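Local coordinates for protein acyl-coenzyme A oxidase acox-1.1 (Caenorhabditis elegans, PDB 5K3H) that catalyses the first step of peroxisomal beta-oxidation, an FAD-dependent desaturation of acyl-CoA to (2E)-enoyl-CoA that passes electrons to O2 and yields hydrogen peroxide, at residues S388-V393 / L537-F542; V439-L444 / E530-S535; N508-L513 / I522-S527. All blocks are in the same frame, centred on the assembly; numbering follows the deposited sequence.

How the contacts relate
Following the chain from the N terminus, the first helix involved is 382-408, which carries 388-393; then come helix 437-456 with 439-444 and helix 489-515 with 508-513. A short connection turns the chain into the long helix 520-553, which meets these three helices in reverse order. Its 522-527 part closes contact 3 after eight residues, 530-535 closes contact 2 over 85 residues, and 537-542 closes contact 1 over 143. The loops therefore enclose one another without crossing. Contacts 1 and 2 touch, as do 2 and 3, whereas 1 and 3 stay about 12 Å apart at their nearest atoms. Helix 520-553 thus ties helices 382-408 and 437-456, of the C-alpha1 region, to helix 489-515.

Contact 1: S388-V393 / L537-F542; sequences SGLKSV and LHTRLF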
# COMPACT_ATOMS: atom_id res chain seq x y z
N SER B 388 10.06 -10.64 18.07
CA SER B 388 10.20 -10.90 16.64
C SER B 388 8.84 -10.93 15.95
O SER B 388 8.68 -10.38 14.86
CB SER B 388 10.91 -12.24 16.40
OG SER B 388 11.92 -12.46 17.37
N GLY B 389 7.87 -11.59 16.57
CA GLY B 389 6.53 -11.59 16.03
C GLY B 389 5.88 -10.22 16.09
O GLY B 389 5.23 -9.79 15.14
N LEU B 390 6.10 -9.49 17.19
CA LEU B 390 5.47 -8.18 17.33
C LEU B 390 5.84 -7.26 16.18
O LEU B 390 4.96 -6.69 15.52
CB LEU B 390 5.84 -7.55 18.66
CG LEU B 390 5.04 -7.99 19.87
CD1 LEU B 390 5.72 -7.42 21.10
CD2 LEU B 390 3.61 -7.49 19.76
N LYS B 391 7.14 -7.11 15.91
CA LYS B 391 7.57 -6.28 14.79
C LYS B 391 6.87 -6.67 13.50
O LYS B 391 6.37 -5.80 12.77
CB LYS B 391 9.09 -6.37 14.62
CG LYS B 391 9.89 -5.48 15.54
CD LYS B 391 11.39 -5.77 15.34
CE LYS B 391 12.23 -5.31 16.54
NZ LYS B 391 12.91 -6.46 17.22
N SER B 392 6.81 -7.96 13.19
CA SER B 392 6.21 -8.39 11.93
C SER B 392 4.72 -8.07 11.88
O SER B 392 4.23 -7.51 10.90
CB SER B 392 6.46 -9.89 11.73
OG SER B 392 5.80 -10.35 10.56
N VAL B 393 3.98 -8.44 12.93
CA VAL B 393 2.52 -8.30 12.91
C VAL B 393 2.12 -6.83 13.03
O VAL B 393 1.19 -6.36 12.36
CB VAL B 393 1.87 -9.16 14.01
CG1 VAL B 393 0.37 -8.84 14.17
CG2 VAL B 393 2.09 -10.62 13.73
N LEU B 537 -0.96 -15.82 15.28
CA LEU B 537 -2.04 -15.96 16.25
C LEU B 537 -1.52 -15.75 17.67
O LEU B 537 -2.16 -15.10 18.49
CB LEU B 537 -2.71 -17.32 16.09
CG LEU B 537 -3.49 -17.54 14.78
CD1 LEU B 537 -3.86 -18.98 14.61
CD2 LEU B 537 -4.76 -16.66 14.74
N HIS B 538 -0.34 -16.27 17.96
CA HIS B 538 0.26 -16.09 19.27
C HIS B 538 0.54 -14.62 19.54
O HIS B 538 0.24 -14.10 20.62
CB HIS B 538 1.53 -16.94 19.34
CG HIS B 538 2.37 -16.69 20.54
ND1 HIS B 538 2.14 -17.31 21.75
CD2 HIS B 538 3.48 -15.92 20.71
CE1 HIS B 538 3.05 -16.91 22.62
NE2 HIS B 538 3.88 -16.08 22.01
N THR B 539 1.08 -13.92 18.53
CA THR B 539 1.41 -12.51 18.67
C THR B 539 0.14 -11.67 18.85
O THR B 539 0.09 -10.81 19.73
CB THR B 539 2.22 -12.04 17.46
OG1 THR B 539 3.40 -12.85 17.33
CG2 THR B 539 2.62 -10.58 17.60
N ARG B 540 -0.89 -11.95 18.05
CA ARG B 540 -2.17 -11.26 18.20
C ARG B 540 -2.81 -11.55 19.56
O ARG B 540 -3.44 -10.67 20.15
CB ARG B 540 -3.12 -11.63 17.05
CG ARG B 540 -2.58 -11.17 15.69
CD ARG B 540 -3.36 -11.68 14.50
NE ARG B 540 -4.63 -10.98 14.32
CZ ARG B 540 -5.41 -11.12 13.25
NH1 ARG B 540 -5.06 -11.92 12.27
NH2 ARG B 540 -6.55 -10.46 13.16
N LEU B 541 -2.67 -12.78 20.06
CA LEU B 541 -3.19 -13.08 21.39
C LEU B 541 -2.52 -12.22 22.46
O LEU B 541 -3.20 -11.69 23.35
CB LEU B 541 -3.01 -14.57 21.70
CG LEU B 541 -3.05 -14.96 23.18
CD1 LEU B 541 -4.45 -14.74 23.77
CD2 LEU B 541 -2.60 -16.41 23.33
N PHE B 542 -1.19 -12.06 22.38
CA PHE B 542 -0.48 -11.19 23.32
C PHE B 542 -1.01 -9.77 23.28
O PHE B 542 -1.20 -9.14 24.32
CB PHE B 542 1.02 -11.16 23.02
CG PHE B 542 1.77 -10.23 23.93
CD1 PHE B 542 2.14 -10.64 25.21
CD2 PHE B 542 2.06 -8.92 23.54
CE1 PHE B 542 2.82 -9.79 26.05
CE2 PHE B 542 2.73 -8.06 24.39
CZ PHE B 542 3.12 -8.49 25.64
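Thr539 carries most of this crossing, in which helix 537-542 passes helix 388-393 almost at right angles (89°). Thr539 CB points at the other helix and already lies 4.0 Å from Val393 CG2. At CB the side chain forks. OG1, anti to the carbonyl carbon (chi1 -57°), settles over Gly389, 3.6 Å from its CA, while its hydrogen bond goes back to Ser535 O in its own helix, so the hydroxyl is satisfied without a partner across the interface. CG2, anti to the backbone N, reaches farther along the partner backbone and comes to 3.7 Å from Leu390 N. Leu390 CD2 approaches that methyl obliquely at 3.9 Å, and Val393 CG2 meets it tip to tip at the same distance. Because Gly389 has no side chain, the Thr539 fork lies directly on its backbone, with the CA atoms of the two 5.8 Å apart. At the flanks Val393 CG1 crosses Arg540 CG, whose guanidinium end turns off to Glu574 and Asp577, and Leu390 CD2 touches the Phe542 ring. This is buried, near-perpendicular helix packing in the helical part of an acyl-CoA oxidase: 388-393 carries Ser392 of the ATP site shared between subunits, and Arg536 of that site lies beside Val393.

Contact 2: V439-L444 / E530-S535; sequences VMLLQL and ELNRAS
Ser535 OG sits between two carbonyls, 3.1 Å from Leu441 O of the facing helix and 3.1 Å from Leu531 O one turn back in its own helix. Its single proton can serve only one of them at a time. With chi1 at -52°, OG is anti to the carbonyl carbon, while CB, 3.7 Å from Leu444 CD2, adds an apolar touch. That same methyl of Leu444 lies 3.3 Å from Ser535 O. At the other end of the interface the Asn532 side chain crosses those of Leu441 and Leu442 at about a right angle. Asn532 OD1 packs tightly on Leu442 CD2 at 3.1 Å, and Leu441 CB lies 3.5 Å from the same oxygen. Leu531 CB fits against Leu442 CD2 as well, at 4.2 Å. Segments 439-444 and 530-535, of helices 437-456 and 520-553, cross at 82°, and the second of them brings Arg533, Ala534 and Ser535 to the ATP site shared across the dimer. Behind the first shell, Leu441 rests on Ser392, another ATP-site residue. On the side of helix 530-535 turned from the crossing, Arg533 NH1 forms a salt bridge of 2.6 Å with Glu530 OE2. Farther out, Gln502 binds the other carboxylate oxygen of Glu530, and Tyr601 of the second subunit hydrogen-bonds to OE2.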
# COMPACT_ATOMS: atom_id res chain seq x y z
N VAL B 439 11.51 -13.91 8.24
CA VAL B 439 12.44 -14.53 9.18
C VAL B 439 12.09 -14.17 10.63
O VAL B 439 12.37 -14.96 11.54
CB VAL B 439 13.92 -14.21 8.84
CG1 VAL B 439 14.23 -14.64 7.39
CG2 VAL B 439 14.30 -12.75 9.14
N MET B 440 11.49 -12.99 10.87
CA MET B 440 11.06 -12.69 12.22
C MET B 440 9.98 -13.67 12.68
O MET B 440 10.02 -14.15 13.83
CB MET B 440 10.58 -11.25 12.35
CG MET B 440 11.64 -10.19 12.14
SD MET B 440 10.99 -8.50 12.30
CE MET B 440 10.29 -8.09 10.70
N LEU B 441 9.01 -13.99 11.80
CA LEU B 441 7.95 -14.90 12.22
C LEU B 441 8.46 -16.32 12.39
O LEU B 441 8.06 -17.01 13.34
CB LEU B 441 6.78 -14.90 11.23
CG LEU B 441 5.88 -13.69 11.25
CD1 LEU B 441 4.93 -13.81 10.08
CD2 LEU B 441 5.15 -13.55 12.58
N LEU B 442 9.35 -16.77 11.51
CA LEU B 442 9.84 -18.14 11.64
C LEU B 442 10.83 -18.28 12.81
O LEU B 442 10.99 -19.39 13.35
CB LEU B 442 10.42 -18.58 10.27
CG LEU B 442 9.38 -18.99 9.19
CD1 LEU B 442 10.01 -19.22 7.83
CD2 LEU B 442 8.64 -20.25 9.57
N GLN B 443 11.44 -17.19 13.27
CA GLN B 443 12.18 -17.23 14.52
C GLN B 443 11.25 -17.47 15.72
O GLN B 443 11.58 -18.24 16.63
CB GLN B 443 12.94 -15.93 14.70
CG GLN B 443 13.65 -15.78 16.02
CD GLN B 443 14.58 -14.61 15.97
OE1 GLN B 443 14.69 -13.84 16.93
NE2 GLN B 443 15.25 -14.44 14.83
N LEU B 444 10.09 -16.80 15.76
CA LEU B 444 9.08 -17.14 16.76
C LEU B 444 8.58 -18.57 16.57
O LEU B 444 8.31 -19.28 17.54
CB LEU B 444 7.93 -16.13 16.71
CG LEU B 444 6.65 -16.36 17.54
CD1 LEU B 444 6.95 -16.59 19.01
CD2 LEU B 444 5.72 -15.16 17.38
N GLU B 530 2.09 -22.89 7.54
CA GLU B 530 1.32 -23.21 8.74
C GLU B 530 2.04 -22.74 9.99
O GLU B 530 1.40 -22.34 10.96
CB GLU B 530 1.05 -24.73 8.82
CG GLU B 530 0.18 -25.29 7.68
CD GLU B 530 -1.27 -24.80 7.72
OE1 GLU B 530 -1.86 -24.78 8.80
OE2 GLU B 530 -1.84 -24.46 6.66
N LEU B 531 3.37 -22.80 10.00
CA LEU B 531 4.13 -22.39 11.18
C LEU B 531 4.03 -20.89 11.40
O LEU B 531 3.96 -20.44 12.54
CB LEU B 531 5.59 -22.81 11.03
CG LEU B 531 5.95 -24.31 11.06
CD1 LEU B 531 7.37 -24.55 10.49
CD2 LEU B 531 5.81 -24.87 12.48
N ASN B 532 4.02 -20.10 10.32
CA ASN B 532 3.88 -18.66 10.47
C ASN B 532 2.49 -18.26 10.95
O ASN B 532 2.36 -17.30 11.73
CB ASN B 532 4.15 -17.95 9.15
CG ASN B 532 5.59 -17.72 8.92
OD1 ASN B 532 6.43 -18.06 9.76
ND2 ASN B 532 5.91 -17.09 7.81
N ARG B 533 1.45 -18.96 10.48
CA ARG B 533 0.10 -18.71 10.98
C ARG B 533 0.06 -18.81 12.50
O ARG B 533 -0.58 -17.99 13.17
CB ARG B 533 -0.88 -19.68 10.33
CG ARG B 533 -1.17 -19.39 8.86
CD ARG B 533 -2.05 -20.44 8.16
NE ARG B 533 -2.33 -20.00 6.79
CZ ARG B 533 -2.67 -20.78 5.78
NH1 ARG B 533 -2.79 -22.09 5.96
NH2 ARG B 533 -2.87 -20.26 4.57
N ALA B 534 0.75 -19.81 13.05
CA ALA B 534 0.79 -19.98 14.50
C ALA B 534 1.49 -18.82 15.19
O ALA B 534 1.06 -18.37 16.26
CB ALA B 534 1.49 -21.29 14.83
N SER B 535 2.59 -18.34 14.60
CA SER B 535 3.34 -17.24 15.20
C SER B 535 2.50 -15.97 15.25
O SER B 535 2.58 -15.20 16.22
CB SER B 535 4.63 -17.01 14.41
OG SER B 535 5.36 -18.21 14.25

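Contact 3: N508-L513 / I522-S527; sequences NKFFGL and IAWNKS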
# COMPACT_ATOMS: atom_id res chain seq x y z
N ASN B 508 3.04 -30.54 14.76
CA ASN B 508 2.86 -31.95 14.43
C ASN B 508 3.02 -32.20 12.94
O ASN B 508 3.46 -33.29 12.54
CB ASN B 508 1.51 -32.45 14.91
CG ASN B 508 1.50 -32.70 16.39
OD1 ASN B 508 2.55 -32.98 16.97
ND2 ASN B 508 0.33 -32.62 17.00
N LYS B 509 2.67 -31.22 12.09
CA LYS B 509 2.95 -31.37 10.66
C LYS B 509 4.46 -31.48 10.42
O LYS B 509 4.92 -32.35 9.67
CB LYS B 509 2.36 -30.21 9.86
CG LYS B 509 2.71 -30.29 8.37
CD LYS B 509 2.21 -29.09 7.57
CE LYS B 509 2.45 -29.29 6.07
NZ LYS B 509 1.88 -28.17 5.26
N PHE B 510 5.23 -30.60 11.06
CA PHE B 510 6.68 -30.65 10.98
C PHE B 510 7.21 -31.96 11.56
O PHE B 510 7.96 -32.69 10.90
CB PHE B 510 7.24 -29.42 11.71
CG PHE B 510 8.73 -29.42 11.88
CD1 PHE B 510 9.57 -29.56 10.79
CD2 PHE B 510 9.29 -29.24 13.13
CE1 PHE B 510 10.95 -29.53 10.95
CE2 PHE B 510 10.65 -29.22 13.30
CZ PHE B 510 11.48 -29.37 12.21
N PHE B 511 6.82 -32.29 12.80
CA PHE B 511 7.24 -33.55 13.41
C PHE B 511 6.83 -34.74 12.55
O PHE B 511 7.62 -35.66 12.34
CB PHE B 511 6.62 -33.71 14.79
CG PHE B 511 6.99 -32.63 15.78
CD1 PHE B 511 8.24 -32.02 15.74
CD2 PHE B 511 6.08 -32.22 16.75
CE1 PHE B 511 8.56 -31.02 16.66
CE2 PHE B 511 6.39 -31.23 17.67
CZ PHE B 511 7.64 -30.63 17.63
N GLY B 512 5.59 -34.73 12.03
CA GLY B 512 5.12 -35.90 11.30
C GLY B 512 5.93 -36.19 10.06
O GLY B 512 6.22 -37.35 9.76
N LEU B 513 6.30 -35.15 9.30
CA LEU B 513 7.09 -35.33 8.09
C LEU B 513 8.47 -35.90 8.39
O LEU B 513 9.00 -36.71 7.62
CB LEU B 513 7.21 -34.01 7.32
CG LEU B 513 5.95 -33.56 6.59
CD1 LEU B 513 6.06 -32.10 6.16
CD2 LEU B 513 5.65 -34.44 5.41
N ILE B 522 13.80 -29.61 5.27
CA ILE B 522 12.77 -29.70 4.25
C ILE B 522 11.40 -29.86 4.89
O ILE B 522 10.39 -29.33 4.40
CB ILE B 522 13.09 -30.85 3.28
CG1 ILE B 522 14.29 -30.47 2.42
CG2 ILE B 522 11.91 -31.22 2.42
CD1 ILE B 522 14.65 -31.50 1.42
N ALA B 523 11.33 -30.64 5.97
CA ALA B 523 10.10 -30.74 6.74
C ALA B 523 9.69 -29.37 7.28
O ALA B 523 8.50 -29.02 7.26
CB ALA B 523 10.28 -31.73 7.89
N TRP B 524 10.66 -28.58 7.74
CA TRP B 524 10.37 -27.23 8.19
C TRP B 524 9.83 -26.38 7.05
O TRP B 524 8.79 -25.72 7.19
CB TRP B 524 11.62 -26.59 8.77
CG TRP B 524 11.37 -25.23 9.29
CD1 TRP B 524 11.51 -24.05 8.61
CD2 TRP B 524 10.97 -24.88 10.62
NE1 TRP B 524 11.19 -22.99 9.42
CE2 TRP B 524 10.86 -23.47 10.67
CE3 TRP B 524 10.66 -25.61 11.77
CZ2 TRP B 524 10.48 -22.79 11.82
CZ3 TRP B 524 10.28 -24.94 12.90
CH2 TRP B 524 10.20 -23.55 12.92
N ASN B 525 10.53 -26.39 5.91
CA ASN B 525 10.06 -25.64 4.75
C ASN B 525 8.67 -26.09 4.30
O ASN B 525 7.82 -25.26 3.95
CB ASN B 525 11.05 -25.79 3.59
CG ASN B 525 10.69 -24.90 2.41
OD1 ASN B 525 10.14 -23.80 2.58
ND2 ASN B 525 11.00 -25.38 1.20
N LYS B 526 8.43 -27.39 4.26
CA LYS B 526 7.12 -27.86 3.81
C LYS B 526 6.01 -27.48 4.77
O LYS B 526 4.84 -27.57 4.39
CB LYS B 526 7.13 -29.38 3.62
CG LYS B 526 7.86 -29.85 2.37
CD LYS B 526 7.61 -31.33 2.16
CE LYS B 526 8.25 -31.81 0.87
NZ LYS B 526 7.93 -33.26 0.60
N SER B 527 6.35 -27.05 6.00
CA SER B 527 5.39 -26.66 7.02
C SER B 527 5.34 -25.16 7.28
O SER B 527 4.53 -24.72 8.10
CB SER B 527 5.75 -27.35 8.34
OG SER B 527 5.87 -28.74 8.18
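Two consecutive helices, 489-515 and 520-553, come back on each other here as an alpha-helical hairpin, their short segments running roughly antiparallel at 143°. The aromatic part of the contact is a T-shaped stack: Trp524 turns the edge of its six-membered ring to the face of Phe510, with CE3 3.8 Å above the centre of the Phe510 ring and the centroids 5.2 Å apart. The planes stand at 89°. Both rings leave their helices with CG anti to the backbone N, and Phe510 lies close enough to the opposite backbone that its CE1 is 3.4 Å from Trp524 N. Arg446 of helix 437-456 makes a cation-pi contact with the indole.

Apolar packing continues beside the rings. Ala523 CB fits against Phe510 CD1 at 3.7 Å and Leu513 CB at 3.9 Å, and Leu513 CD1 crosses Lys526 CB at about a right angle.

Polar bonds lie at the other flank. Lys509, extended beyond CG, runs its aliphatic stem past Ser527 OG and donates from NZ to Lys526 O at 3.1 Å, in the carbonyl plane; Gln338 of the second subunit binds that same oxygen. Ser527 OG gives its proton to Ala523 O, 2.8 Å away and one turn back, so it faces Phe510 and Lys509 as a packing atom. Lys526 NZ pairs with Glu518 in the turn between the helices.

The hairpin is therefore held by an aromatic and aliphatic seam with lysines at its margin, and the doubly used Lys526 carbonyl links its closure to the dimer interface.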